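Local coordinates for autophagy-related protein 9 (Schizosaccharomyces pombe, PDB 7D0I) that scrambles phospholipids between the two leaflets of the membrane, working as a homotrimer with a central pore, and so supports autophagosome growth, at residues S185-V190 with A340-R345; Y191-G196 with Q281-Y286; C201-R206 with T274-L279; V300-V305 with N469-F474. The protein carries 1 engineered substitution. One frame throughout, in Å; residues are numbered along the deposited sequence.

Overall arrangement
From the N terminus, helix 183-195 supplies the opening segments of interactions 1 and 2, and helix 198-223 follows with that of interaction 3. Interaction 3 closes first, where 274-279 comes back alongside 201-206; about two turns farther along helix 253-289, interaction 2 brings 281-286 to 191-196. The first loop thus nests in the second, and both lie inside the longer loop that interaction 1 closes at 340-345. Interaction 4 opens after the inner two have closed, at 300-305, and ends at 469-474, so it crosses interaction 1. Interactions 1 and 2 tie helix 183-195 to helices 336-343 and 253-289, interaction 3 pairs 198-223 with 253-289, and interaction 4 joins the starts of helices 302-312 and 472-480.

Interaction 1. Residues S185-V190 with A340-R345; sequences SFLQQV and ANRIMR
The last turn of helix 336-343 packs on the first half of helix 183-195, in a part of Atg9 inferred to lie on the cytoplasmic side. Backbones come close, Gln-188 CA lying 5.1 Å from Ile-343 CA, and Met-344 then leaves the helical conformation. Two branched aliphatic side chains, Leu-187 and Ile-343, make the apolar part of the contact. Leu-187 holds CG beside its own backbone N (chi1 -77°), and its CB meets Ile-343 CG1 at 4.0 Å; the same CG1 also rests against the carbonyl oxygen of Leu-187. The CD1 branch of Leu-187 crosses obliquely over the aliphatic stem of Arg-342, 3.8 Å from its CD. Arginine suits this place because its methylenes cover a leucine while its charged tip goes elsewhere: the chain bends at chi3 (85°), and NE forms a salt bridge with Asp-184. Arg-345 NE reaches the other carboxylate oxygen of Asp-184, and Arg-345 comes edge-on over the Arg-342 guanidinium, its NH1 3.9 Å above the centre, so the shared acid probably offsets the repulsion between the two cations. The extended chain of Gln-188 runs alongside the end of helix 336-343, with NE2 3.7 Å from Ile-343 O, a polar contact too long for a hydrogen bond. Beyond the pair, Ile-343 touches Tyr-191 and Leu-471, Phe-186 and Val-190 turn to Met-282 of helix 253-289, and Arg-345 packs on Val-649 of strand 647-650.

Interaction 2. Residues Y191-G196 with Q281-Y286; sequences YTYYTG and QMREFY
The 191-195 end of helix 183-195 and the 281-286 part of helix 253-289 cross almost perpendicularly, at -82°, with their axes 10.6 Å apart at closest approach. Tyr-193 spans that wide gap, a job a long aromatic side chain does well. Its CG is anti to the backbone N (chi1 -173°), which lays the ring against Met-282 and Tyr-286, both on the same side of its plane. Met-282 CG packs 3.6 Å from Tyr-193 CB, while the rest of the thioether chain bends away. Tyr-193 CD2 sits over one face of the Tyr-286 ring, near its rim and 3.4 Å from Tyr-286 CD2; the planes meet obliquely at 41°. The phenol end runs beside the extended chain of Arg-283, with Tyr-193 OH 3.2 Å from Arg-283 CB. Tyr-194 CB touches Tyr-286 OH, a hydroxyl hydrogen-bonded to Val-190 O. Around this buried junction, Ile-202 and Leu-199 of helix 198-223 touch Tyr-193 and Arg-283 respectively, and Val-305 of helix 302-312 packs on Tyr-286.

Interaction 3. Residues C201-R206 with T274-L279; sequences CIIVHR and TDIPRL
The guanidinium of Arg-206 has Leu-279 CD1 over one face, 3.9 Å above the plane and toward its rim, while Asp-275 OD1 and Arg-278 NH1 stand at its edge. Asp-275 OD2 and Arg-206 NH2 stand at the edge of the Arg-278 guanidinium, the first as a bonded acceptor, the second as a like charge, and the two cationic planes are turned 47° apart. Arg-206 reaches across with a chain extended from CG to NE, and its NH1 donates to Asp-275 OD1 at 3.3 Å, a fairly straight salt-bridge bond (159°) that meets the oxygen from above the carboxylate plane. Arg-278, bent at chi3, turns back along its own helix so that NE bonds to Asp-275 OD2 at 2.9 Å. Beside this polar cluster the two nearly antiparallel helices pack through branched aliphatics: Leu-279 CD1 lies 3.6 Å from Ile-202 CG2, and Ile-203 CD1 touches Ile-276 CG1 at 3.9 Å. Pro-277, lacking an N-H, suits the kink in helix 253-289 at this point. An alanine in place of Asp-275 would remove the carboxylate shared by both arginines and would probably leave their charges, with Arg-206 NH2 and Arg-278 NH1 only 3.7 Å apart, to repel each other. One acid bridging two bases is thus likely to be held ionised, and it joins helices 198-223 and 253-289 where the first transmembrane span begins.

Interaction 4. Residues V300-V305 with N469-F474; sequences VSWQRV and NELQHF. With LMN (Lauryl Maltose Neopentyl Glycol), chain G.
OE1 of Gln-472 is gripped by one hydrogen bond, from hydroxyl OAR in the sugar headgroup of a bound lauryl maltose neopentyl glycol at 3.2 Å. The amide gets there with CG anti to the backbone N and a bend at chi2 (76°), and NE2 is bonded in turn to Asp-476 OD1, which fixes the rotation of the flat group. An alanine here would take away both amide atoms and would probably loosen the hold on the detergent headgroup as well as the tie to Asp-476. Both segments form helix starts: Ser-301 is the N-cap of helix 302-312, its OG weakly accepting from Arg-304 N, and Leu-471 is the N-cap residue of helix 472-480. Between these starts lies Trp-302, whose broad indole can meet three partners at once. His-473 presents its edge to the face of the five-membered ring, offset, with centroids 5.4 Å apart and planes at 67°. Its CG takes the crowded place between backbone N and carbonyl carbon (chi1 71°), leaving NE2 3.4 Å from Trp-302 CB, while ND1 is hydrogen-bonded to Tyr-191 OH. Leu-471 CD1 comes across the indole to 3.4 Å from Trp-302 NE1, and Phe-474 CE2 touches Trp-302 CD1 at 4.0 Å. Farther out, solvent-exposed Gln-303 meets Phe-474 tip to tip, Gln-303 NE2 lying 3.6 Å from Phe-474 CE1, at the edge of that ring.

Interaction 1. Residues S185-V190 with A340-R345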
# COMPACT_ATOMS: atom_id res chain seq x y z
N SER A 185 -8.95 -24.61 35.92
CA SER A 185 -7.94 -25.65 36.05
C SER A 185 -8.00 -26.64 34.89
O SER A 185 -6.97 -27.16 34.47
CB SER A 185 -8.09 -26.38 37.37
OG SER A 185 -9.23 -27.21 37.36
N PHE A 186 -9.19 -26.89 34.35
CA PHE A 186 -9.29 -27.76 33.19
C PHE A 186 -8.56 -27.16 31.99
O PHE A 186 -7.83 -27.86 31.29
CB PHE A 186 -10.75 -28.03 32.85
CG PHE A 186 -10.94 -28.75 31.55
CD1 PHE A 186 -10.67 -30.09 31.44
CD2 PHE A 186 -11.38 -28.07 30.43
CE1 PHE A 186 -10.84 -30.75 30.25
CE2 PHE A 186 -11.55 -28.72 29.23
CZ PHE A 186 -11.28 -30.07 29.14
N LEU A 187 -8.76 -25.87 31.75
CA LEU A 187 -8.06 -25.22 30.64
C LEU A 187 -6.56 -25.17 30.88
O LEU A 187 -5.77 -25.33 29.95
CB LEU A 187 -8.61 -23.82 30.43
CG LEU A 187 -9.96 -23.71 29.73
CD1 LEU A 187 -10.38 -22.27 29.68
CD2 LEU A 187 -9.84 -24.26 28.33
N GLN A 188 -6.15 -24.96 32.13
CA GLN A 188 -4.72 -24.97 32.43
C GLN A 188 -4.13 -26.35 32.18
O GLN A 188 -2.99 -26.47 31.73
CB GLN A 188 -4.47 -24.54 33.87
CG GLN A 188 -4.84 -23.11 34.16
CD GLN A 188 -4.46 -22.70 35.55
OE1 GLN A 188 -3.58 -23.29 36.17
NE2 GLN A 188 -5.13 -21.68 36.07
N GLN A 189 -4.88 -27.41 32.47
CA GLN A 189 -4.36 -28.75 32.23
C GLN A 189 -4.33 -29.07 30.75
O GLN A 189 -3.39 -29.71 30.27
CB GLN A 189 -5.20 -29.78 32.98
CG GLN A 189 -4.97 -29.79 34.46
CD GLN A 189 -5.86 -30.76 35.16
OE1 GLN A 189 -6.50 -31.60 34.53
NE2 GLN A 189 -5.93 -30.66 36.48
N VAL A 190 -5.34 -28.63 30.00
CA VAL A 190 -5.28 -28.73 28.55
C VAL A 190 -4.02 -28.06 28.02
O VAL A 190 -3.30 -28.61 27.18
CB VAL A 190 -6.55 -28.14 27.92
CG1 VAL A 190 -6.35 -27.90 26.45
CG2 VAL A 190 -7.72 -29.05 28.13
N ALA A 340 -7.16 -17.53 27.14
CA ALA A 340 -5.92 -16.96 27.64
C ALA A 340 -6.11 -16.28 28.99
O ALA A 340 -5.25 -16.38 29.86
CB ALA A 340 -5.35 -15.97 26.63
N ASN A 341 -7.23 -15.59 29.18
CA ASN A 341 -7.49 -14.95 30.47
C ASN A 341 -7.75 -15.96 31.56
O ASN A 341 -7.50 -15.68 32.73
CB ASN A 341 -8.68 -14.00 30.37
CG ASN A 341 -8.31 -12.67 29.80
OD1 ASN A 341 -8.22 -11.67 30.51
ND2 ASN A 341 -8.08 -12.64 28.50
N ARG A 342 -8.26 -17.14 31.21
CA ARG A 342 -8.52 -18.15 32.23
C ARG A 342 -7.28 -18.97 32.55
O ARG A 342 -7.12 -19.42 33.69
CB ARG A 342 -9.66 -19.06 31.79
CG ARG A 342 -10.95 -18.34 31.49
CD ARG A 342 -12.09 -19.30 31.29
NE ARG A 342 -12.69 -19.67 32.57
CZ ARG A 342 -13.82 -19.16 33.03
NH1 ARG A 342 -14.48 -18.25 32.33
NH2 ARG A 342 -14.30 -19.55 34.21
N ILE A 343 -6.40 -19.20 31.57
CA ILE A 343 -5.16 -19.91 31.84
C ILE A 343 -4.20 -19.03 32.63
O ILE A 343 -3.55 -19.49 33.58
CB ILE A 343 -4.52 -20.40 30.53
CG1 ILE A 343 -5.43 -21.39 29.82
CG2 ILE A 343 -3.19 -21.04 30.81
CD1 ILE A 343 -4.94 -21.75 28.46
N MET A 344 -4.10 -17.76 32.25
CA MET A 344 -3.16 -16.84 32.86
C MET A 344 -3.81 -15.94 33.90
O MET A 344 -3.40 -14.79 34.04
CB MET A 344 -2.49 -15.99 31.78
CG MET A 344 -1.59 -16.75 30.87
SD MET A 344 -0.52 -15.64 29.98
CE MET A 344 0.31 -14.84 31.33
N ARG A 345 -4.80 -16.43 34.63
CA ARG A 345 -5.53 -15.55 35.53
C ARG A 345 -4.65 -15.13 36.70
O ARG A 345 -4.74 -13.98 37.15
CB ARG A 345 -6.80 -16.23 36.03
CG ARG A 345 -7.72 -15.28 36.76
CD ARG A 345 -8.87 -15.97 37.45
NE ARG A 345 -9.79 -16.61 36.52
CZ ARG A 345 -10.63 -15.95 35.74
NH1 ARG A 345 -11.43 -16.60 34.92
NH2 ARG A 345 -10.66 -14.63 35.76

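Interaction 2. Residues Y191-G196 with Q281-Y286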
# COMPACT_ATOMS: atom_id res chain seq x y z
N TYR A 191 -3.72 -26.86 28.53
CA TYR A 191 -2.58 -26.12 28.03
C TYR A 191 -1.26 -26.79 28.41
O TYR A 191 -0.34 -26.86 27.59
CB TYR A 191 -2.60 -24.69 28.53
CG TYR A 191 -1.43 -23.89 28.03
CD1 TYR A 191 -1.37 -23.48 26.73
CD2 TYR A 191 -0.39 -23.57 28.87
CE1 TYR A 191 -0.30 -22.78 26.26
CE2 TYR A 191 0.68 -22.86 28.42
CZ TYR A 191 0.71 -22.47 27.11
OH TYR A 191 1.77 -21.76 26.65
N THR A 192 -1.14 -27.29 29.64
CA THR A 192 0.11 -27.92 30.01
C THR A 192 0.26 -29.30 29.40
O THR A 192 1.38 -29.81 29.32
CB THR A 192 0.24 -28.03 31.52
OG1 THR A 192 -0.78 -28.90 32.03
CG2 THR A 192 0.09 -26.68 32.15
N TYR A 193 -0.82 -29.93 28.97
CA TYR A 193 -0.68 -31.13 28.17
C TYR A 193 -0.26 -30.79 26.75
O TYR A 193 0.45 -31.57 26.12
CB TYR A 193 -1.99 -31.92 28.15
CG TYR A 193 -1.88 -33.26 27.48
CD1 TYR A 193 -1.48 -34.38 28.18
CD2 TYR A 193 -2.16 -33.40 26.13
CE1 TYR A 193 -1.37 -35.60 27.58
CE2 TYR A 193 -2.05 -34.62 25.52
CZ TYR A 193 -1.66 -35.71 26.24
OH TYR A 193 -1.55 -36.93 25.63
N TYR A 194 -0.69 -29.64 26.24
CA TYR A 194 -0.20 -29.21 24.94
C TYR A 194 1.28 -28.89 24.98
O TYR A 194 2.06 -29.39 24.16
CB TYR A 194 -0.99 -27.99 24.46
CG TYR A 194 -0.29 -27.27 23.35
CD1 TYR A 194 -0.11 -27.88 22.13
CD2 TYR A 194 0.19 -25.99 23.52
CE1 TYR A 194 0.52 -27.23 21.11
CE2 TYR A 194 0.83 -25.34 22.51
CZ TYR A 194 0.99 -25.97 21.31
OH TYR A 194 1.63 -25.32 20.28
N THR A 195 1.71 -28.04 25.92
CA THR A 195 3.11 -27.64 25.97
C THR A 195 4.02 -28.77 26.41
O THR A 195 5.21 -28.74 26.09
CB THR A 195 3.30 -26.45 26.89
OG1 THR A 195 2.94 -26.82 28.23
CG2 THR A 195 2.43 -25.32 26.46
N GLY A 196 3.51 -29.74 27.15
CA GLY A 196 4.30 -30.92 27.42
C GLY A 196 4.42 -31.86 26.25
O GLY A 196 5.25 -32.77 26.30
N GLN A 281 -6.41 -39.12 31.59
CA GLN A 281 -7.69 -38.48 31.31
C GLN A 281 -7.54 -37.40 30.25
O GLN A 281 -8.36 -37.31 29.32
CB GLN A 281 -8.28 -37.89 32.59
CG GLN A 281 -8.56 -38.89 33.68
CD GLN A 281 -9.80 -39.71 33.41
OE1 GLN A 281 -10.59 -39.38 32.53
NE2 GLN A 281 -9.97 -40.79 34.17
N MET A 282 -6.49 -36.59 30.36
CA MET A 282 -6.31 -35.51 29.39
C MET A 282 -5.91 -36.05 28.02
O MET A 282 -6.33 -35.49 27.00
CB MET A 282 -5.27 -34.52 29.90
CG MET A 282 -5.16 -33.27 29.05
SD MET A 282 -6.73 -32.44 28.82
CE MET A 282 -7.15 -32.07 30.51
N ARG A 283 -5.13 -37.13 27.97
CA ARG A 283 -4.81 -37.74 26.69
C ARG A 283 -6.06 -38.27 26.01
O ARG A 283 -6.22 -38.13 24.79
CB ARG A 283 -3.79 -38.86 26.88
CG ARG A 283 -3.55 -39.68 25.64
CD ARG A 283 -2.59 -40.81 25.90
NE ARG A 283 -2.47 -41.70 24.75
CZ ARG A 283 -3.31 -42.70 24.50
NH1 ARG A 283 -4.32 -42.94 25.32
NH2 ARG A 283 -3.13 -43.46 23.43
N GLU A 284 -6.96 -38.88 26.78
CA GLU A 284 -8.22 -39.32 26.20
C GLU A 284 -9.03 -38.14 25.69
O GLU A 284 -9.58 -38.19 24.59
CB GLU A 284 -9.02 -40.12 27.23
CG GLU A 284 -8.45 -41.49 27.53
CD GLU A 284 -8.39 -42.38 26.31
OE1 GLU A 284 -9.25 -42.24 25.42
OE2 GLU A 284 -7.47 -43.22 26.23
N PHE A 285 -9.10 -37.06 26.47
CA PHE A 285 -9.82 -35.88 26.00
C PHE A 285 -9.21 -35.32 24.73
O PHE A 285 -9.92 -34.77 23.89
CB PHE A 285 -9.85 -34.81 27.08
CG PHE A 285 -10.48 -33.52 26.64
CD1 PHE A 285 -9.71 -32.47 26.19
CD2 PHE A 285 -11.85 -33.37 26.67
CE1 PHE A 285 -10.29 -31.30 25.77
CE2 PHE A 285 -12.43 -32.19 26.26
CZ PHE A 285 -11.65 -31.15 25.81
N TYR A 286 -7.89 -35.43 24.57
CA TYR A 286 -7.25 -34.91 23.37
C TYR A 286 -7.54 -35.77 22.16
O TYR A 286 -7.88 -35.27 21.09
CB TYR A 286 -5.74 -34.79 23.59
CG TYR A 286 -5.28 -33.38 23.87
CD1 TYR A 286 -4.75 -32.59 22.86
CD2 TYR A 286 -5.38 -32.83 25.13
CE1 TYR A 286 -4.34 -31.31 23.11
CE2 TYR A 286 -4.97 -31.56 25.39
CZ TYR A 286 -4.46 -30.80 24.38
OH TYR A 286 -4.05 -29.53 24.64

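Interaction 3. Residues C201-R206 with T274-L279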
# COMPACT_ATOMS: atom_id res chain seq x y z
N CYS A 201 5.78 -37.64 25.92
CA CYS A 201 6.87 -36.71 26.20
C CYS A 201 6.86 -36.26 27.65
O CYS A 201 7.92 -36.10 28.26
CB CYS A 201 6.77 -35.50 25.27
SG CYS A 201 8.15 -34.36 25.41
N ILE A 202 5.67 -36.07 28.23
CA ILE A 202 5.60 -35.64 29.62
C ILE A 202 6.19 -36.70 30.54
O ILE A 202 6.99 -36.40 31.43
CB ILE A 202 4.15 -35.31 30.01
CG1 ILE A 202 3.66 -34.09 29.24
CG2 ILE A 202 4.07 -35.03 31.48
CD1 ILE A 202 2.22 -33.80 29.46
N ILE A 203 5.81 -37.96 30.32
CA ILE A 203 6.31 -39.05 31.15
C ILE A 203 7.81 -39.20 30.97
O ILE A 203 8.54 -39.42 31.94
CB ILE A 203 5.57 -40.36 30.83
CG1 ILE A 203 4.11 -40.25 31.26
CG2 ILE A 203 6.22 -41.51 31.54
CD1 ILE A 203 3.93 -39.97 32.72
N VAL A 204 8.30 -39.09 29.73
CA VAL A 204 9.73 -39.23 29.49
C VAL A 204 10.50 -38.13 30.20
O VAL A 204 11.54 -38.38 30.82
CB VAL A 204 10.02 -39.25 27.98
CG1 VAL A 204 11.50 -39.14 27.73
CG2 VAL A 204 9.48 -40.51 27.37
N HIS A 205 10.01 -36.89 30.13
CA HIS A 205 10.71 -35.79 30.77
C HIS A 205 10.72 -35.95 32.28
O HIS A 205 11.76 -35.74 32.92
CB HIS A 205 10.09 -34.46 30.38
CG HIS A 205 10.56 -33.94 29.07
ND1 HIS A 205 10.22 -34.52 27.86
CD2 HIS A 205 11.35 -32.88 28.76
CE1 HIS A 205 10.78 -33.84 26.88
NE2 HIS A 205 11.47 -32.84 27.40
N ARG A 206 9.58 -36.31 32.87
CA ARG A 206 9.55 -36.51 34.32
C ARG A 206 10.47 -37.65 34.74
O ARG A 206 11.16 -37.56 35.77
CB ARG A 206 8.12 -36.77 34.77
CG ARG A 206 7.18 -35.62 34.51
CD ARG A 206 5.81 -35.92 35.07
NE ARG A 206 4.93 -34.77 34.96
CZ ARG A 206 3.68 -34.74 35.41
NH1 ARG A 206 3.17 -35.81 36.00
NH2 ARG A 206 2.94 -33.65 35.27
N THR A 274 1.34 -40.44 41.20
CA THR A 274 -0.02 -40.02 41.53
C THR A 274 -0.64 -39.24 40.38
O THR A 274 -1.85 -39.35 40.13
CB THR A 274 -0.01 -39.19 42.81
OG1 THR A 274 0.58 -39.95 43.87
CG2 THR A 274 -1.42 -38.78 43.20
N ASP A 275 0.15 -38.44 39.69
CA ASP A 275 -0.40 -37.56 38.67
C ASP A 275 -0.64 -38.26 37.34
O ASP A 275 -1.43 -37.76 36.53
CB ASP A 275 0.50 -36.35 38.47
CG ASP A 275 -0.12 -35.30 37.58
OD1 ASP A 275 -0.08 -35.46 36.34
OD2 ASP A 275 -0.66 -34.31 38.11
N ILE A 276 0.02 -39.39 37.09
CA ILE A 276 -0.17 -40.11 35.82
C ILE A 276 -1.63 -40.27 35.39
O ILE A 276 -1.94 -40.06 34.21
CB ILE A 276 0.54 -41.47 35.87
CG1 ILE A 276 2.06 -41.27 35.93
CG2 ILE A 276 0.17 -42.31 34.66
CD1 ILE A 276 2.84 -42.56 35.90
N PRO A 277 -2.57 -40.65 36.28
CA PRO A 277 -3.96 -40.84 35.81
C PRO A 277 -4.61 -39.59 35.24
O PRO A 277 -5.39 -39.68 34.28
CB PRO A 277 -4.68 -41.32 37.07
CG PRO A 277 -3.63 -41.97 37.86
CD PRO A 277 -2.41 -41.14 37.65
N ARG A 278 -4.33 -38.42 35.81
CA ARG A 278 -4.85 -37.18 35.24
C ARG A 278 -4.31 -36.96 33.84
O ARG A 278 -5.03 -36.50 32.95
CB ARG A 278 -4.50 -36.01 36.16
CG ARG A 278 -4.96 -34.67 35.65
CD ARG A 278 -4.26 -33.56 36.40
NE ARG A 278 -2.81 -33.64 36.29
CZ ARG A 278 -2.11 -33.23 35.23
NH1 ARG A 278 -0.79 -33.34 35.22
NH2 ARG A 278 -2.73 -32.71 34.18
N LEU A 279 -3.04 -37.28 33.63
CA LEU A 279 -2.47 -37.24 32.29
C LEU A 279 -3.22 -38.17 31.35
O LEU A 279 -3.45 -37.83 30.19
CB LEU A 279 -1.00 -37.62 32.32
CG LEU A 279 -0.04 -36.56 32.83
CD1 LEU A 279 1.37 -37.07 32.71
CD2 LEU A 279 -0.23 -35.30 32.03

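Interaction 4. Residues V300-V305 with N469-F474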
# COMPACT_ATOMS: atom_id res chain seq x y z
N VAL A 300 1.67 -29.96 16.52
CA VAL A 300 0.44 -29.18 16.39
C VAL A 300 0.62 -27.84 17.08
O VAL A 300 1.39 -27.70 18.04
CB VAL A 300 -0.76 -29.97 16.96
CG1 VAL A 300 -0.60 -30.17 18.44
CG2 VAL A 300 -2.06 -29.27 16.64
N SER A 301 -0.07 -26.83 16.58
CA SER A 301 0.00 -25.49 17.13
C SER A 301 -1.10 -25.28 18.16
O SER A 301 -2.02 -26.08 18.30
CB SER A 301 -0.10 -24.45 16.03
OG SER A 301 -1.28 -24.64 15.27
N TRP A 302 -1.00 -24.17 18.89
CA TRP A 302 -2.04 -23.85 19.86
C TRP A 302 -3.29 -23.31 19.19
O TRP A 302 -4.39 -23.49 19.71
CB TRP A 302 -1.52 -22.85 20.89
CG TRP A 302 -2.53 -22.46 21.91
CD1 TRP A 302 -3.08 -21.23 22.08
CD2 TRP A 302 -3.13 -23.30 22.89
NE1 TRP A 302 -3.97 -21.25 23.12
CE2 TRP A 302 -4.02 -22.51 23.63
CE3 TRP A 302 -2.99 -24.65 23.22
CZ2 TRP A 302 -4.76 -23.03 24.67
CZ3 TRP A 302 -3.73 -25.15 24.26
CH2 TRP A 302 -4.60 -24.34 24.97
N GLN A 303 -3.14 -22.65 18.04
CA GLN A 303 -4.33 -22.18 17.34
C GLN A 303 -5.16 -23.33 16.82
O GLN A 303 -6.39 -23.24 16.79
CB GLN A 303 -3.92 -21.25 16.20
CG GLN A 303 -3.28 -19.95 16.66
CD GLN A 303 -1.80 -20.09 16.91
OE1 GLN A 303 -1.28 -21.19 17.05
NE2 GLN A 303 -1.10 -18.96 16.96
N ARG A 304 -4.52 -24.44 16.44
CA ARG A 304 -5.28 -25.61 16.01
C ARG A 304 -6.02 -26.24 17.18
O ARG A 304 -7.18 -26.66 17.03
CB ARG A 304 -4.33 -26.62 15.36
CG ARG A 304 -4.98 -27.94 14.96
CD ARG A 304 -5.93 -27.80 13.79
NE ARG A 304 -5.28 -27.30 12.58
CZ ARG A 304 -5.57 -26.15 11.99
NH1 ARG A 304 -6.51 -25.36 12.49
NH2 ARG A 304 -4.93 -25.78 10.89
N VAL A 305 -5.38 -26.30 18.35
CA VAL A 305 -6.07 -26.80 19.54
C VAL A 305 -7.24 -25.90 19.90
O VAL A 305 -8.31 -26.38 20.28
CB VAL A 305 -5.08 -26.94 20.71
CG1 VAL A 305 -5.79 -27.50 21.91
CG2 VAL A 305 -3.92 -27.82 20.32
N ASN A 469 -1.71 -12.03 29.30
CA ASN A 469 -2.41 -13.02 28.49
C ASN A 469 -1.55 -13.59 27.37
O ASN A 469 -2.08 -14.25 26.47
CB ASN A 469 -3.70 -12.45 27.92
CG ASN A 469 -4.63 -11.95 28.99
OD1 ASN A 469 -4.63 -12.47 30.10
ND2 ASN A 469 -5.40 -10.93 28.67
N GLU A 470 -0.25 -13.36 27.41
CA GLU A 470 0.67 -13.98 26.47
C GLU A 470 1.07 -15.33 27.03
O GLU A 470 1.84 -15.41 27.99
CB GLU A 470 1.90 -13.12 26.23
CG GLU A 470 3.02 -13.85 25.55
CD GLU A 470 4.02 -12.92 24.94
OE1 GLU A 470 4.00 -12.75 23.70
OE2 GLU A 470 4.84 -12.36 25.69
N LEU A 471 0.52 -16.40 26.46
CA LEU A 471 0.77 -17.73 26.96
C LEU A 471 2.25 -18.05 26.90
O LEU A 471 3.01 -17.44 26.16
CB LEU A 471 -0.06 -18.75 26.18
CG LEU A 471 -1.55 -18.69 26.47
CD1 LEU A 471 -2.29 -19.58 25.53
CD2 LEU A 471 -1.82 -19.11 27.88
N GLN A 472 2.66 -19.03 27.70
CA GLN A 472 4.09 -19.26 27.92
C GLN A 472 4.83 -19.56 26.63
O GLN A 472 5.94 -19.08 26.43
CB GLN A 472 4.29 -20.39 28.92
CG GLN A 472 5.74 -20.68 29.20
CD GLN A 472 6.36 -19.67 30.12
OE1 GLN A 472 5.89 -19.44 31.22
NE2 GLN A 472 7.44 -19.06 29.67
N HIS A 473 4.24 -20.36 25.75
CA HIS A 473 5.00 -20.80 24.59
C HIS A 473 5.15 -19.69 23.55
O HIS A 473 6.17 -19.64 22.85
CB HIS A 473 4.37 -22.04 23.97
CG HIS A 473 3.07 -21.78 23.27
ND1 HIS A 473 1.89 -21.62 23.94
CD2 HIS A 473 2.79 -21.63 21.96
CE1 HIS A 473 0.92 -21.39 23.08
NE2 HIS A 473 1.44 -21.40 21.86
N PHE A 474 4.18 -18.79 23.44
CA PHE A 474 4.36 -17.63 22.59
C PHE A 474 5.50 -16.76 23.09
O PHE A 474 6.32 -16.27 22.31
CB PHE A 474 3.08 -16.81 22.54
CG PHE A 474 1.93 -17.50 21.87
CD1 PHE A 474 1.99 -17.85 20.54
CD2 PHE A 474 0.79 -17.78 22.57
CE1 PHE A 474 0.94 -18.47 19.94
CE2 PHE A 474 -0.27 -18.40 21.97
CZ PHE A 474 -0.19 -18.74 20.65
C1 LMN G . 6.61 -25.52 39.10
O1 LMN G . 6.73 -26.33 40.13
C2 LMN G . 6.52 -26.32 37.78
O2 LMN G . 5.45 -27.25 37.87
C3 LMN G . 6.27 -25.38 36.64
O3 LMN G . 6.22 -26.17 35.40
C4 LMN G . 7.29 -24.33 36.51
O4 LMN G . 6.76 -23.29 35.57
C5 LMN G . 7.64 -23.66 37.80
O5 LMN G . 7.83 -24.60 38.93
C6 LMN G . 8.91 -22.83 37.62
O6 LMN G . 9.75 -23.45 36.67
CAA LMN G . 14.15 -30.06 49.40
CAB LMN G . 11.33 -25.49 50.16
OAI LMN G . 10.50 -20.48 32.19
OAJ LMN G . 6.73 -19.05 34.88
OAL LMN G . -0.10 -22.61 39.98
OAN LMN G . 4.62 -20.60 40.37
OAP LMN G . 3.99 -22.23 42.16
OAQ LMN G . 8.75 -22.65 30.52
OAR LMN G . 4.15 -18.81 33.82
OAS LMN G . 6.79 -24.55 31.00
OAT LMN G . 3.41 -21.65 33.31
OAU LMN G . 5.20 -23.28 33.50
OAV LMN G . 1.78 -21.44 36.32
CAW LMN G . 13.22 -30.47 48.24
CAX LMN G . 11.14 -24.77 48.81
CAY LMN G . 13.09 -29.29 47.25
CAZ LMN G . 10.02 -23.71 48.98
CBA LMN G . 11.59 -29.00 46.97
CBB LMN G . 8.79 -24.10 48.12
CBC LMN G . 11.45 -27.53 46.48
CBD LMN G . 7.53 -23.48 48.79
CBE LMN G . 9.94 -27.18 46.34
CBF LMN G . 6.25 -24.22 48.29
CBG LMN G . 9.19 -28.34 45.63
CBH LMN G . 6.39 -24.51 46.77
CBI LMN G . 7.75 -27.86 45.25
CBJ LMN G . 5.17 -25.37 46.31
CBK LMN G . 7.77 -27.19 43.83
CBL LMN G . 4.94 -25.14 44.77
CBM LMN G . 10.09 -21.57 32.98
CBN LMN G . 6.18 -19.22 36.17
CBP LMN G . 1.06 -21.90 39.60
CBQ LMN G . 6.36 -27.35 43.16
CBR LMN G . 5.97 -24.86 43.61
CBS LMN G . 6.99 -25.63 41.36
CBT LMN G . 4.46 -26.14 41.88
OBV LMN G . 3.72 -24.90 41.96
OBX LMN G . 2.32 -23.75 40.52
OBY LMN G . 7.96 -21.94 34.11
OBZ LMN G . 4.30 -20.38 37.17
OCB LMN G . 3.94 -22.69 37.68
CCC LMN G . 8.61 -21.79 32.78
CCD LMN G . 4.69 -19.45 36.09
CCF LMN G . 2.18 -22.87 39.33
CCH LMN G . 4.56 -21.98 39.86
CCJ LMN G . 3.70 -24.15 40.78
CCL LMN G . 4.54 -22.91 41.02
CCM LMN G . 5.93 -25.99 42.50
CCN LMN G . 8.39 -22.99 31.87
CCO LMN G . 4.38 -19.95 34.67
CCQ LMN G . 3.43 -22.07 38.91
CCR LMN G . 7.45 -23.30 34.38
CCS LMN G . 4.15 -21.76 36.67
CCT LMN G . 6.97 -23.42 31.91
CCU LMN G . 3.21 -20.86 34.53
CCV LMN G . 6.52 -23.81 33.27
CCW LMN G . 3.00 -21.80 35.66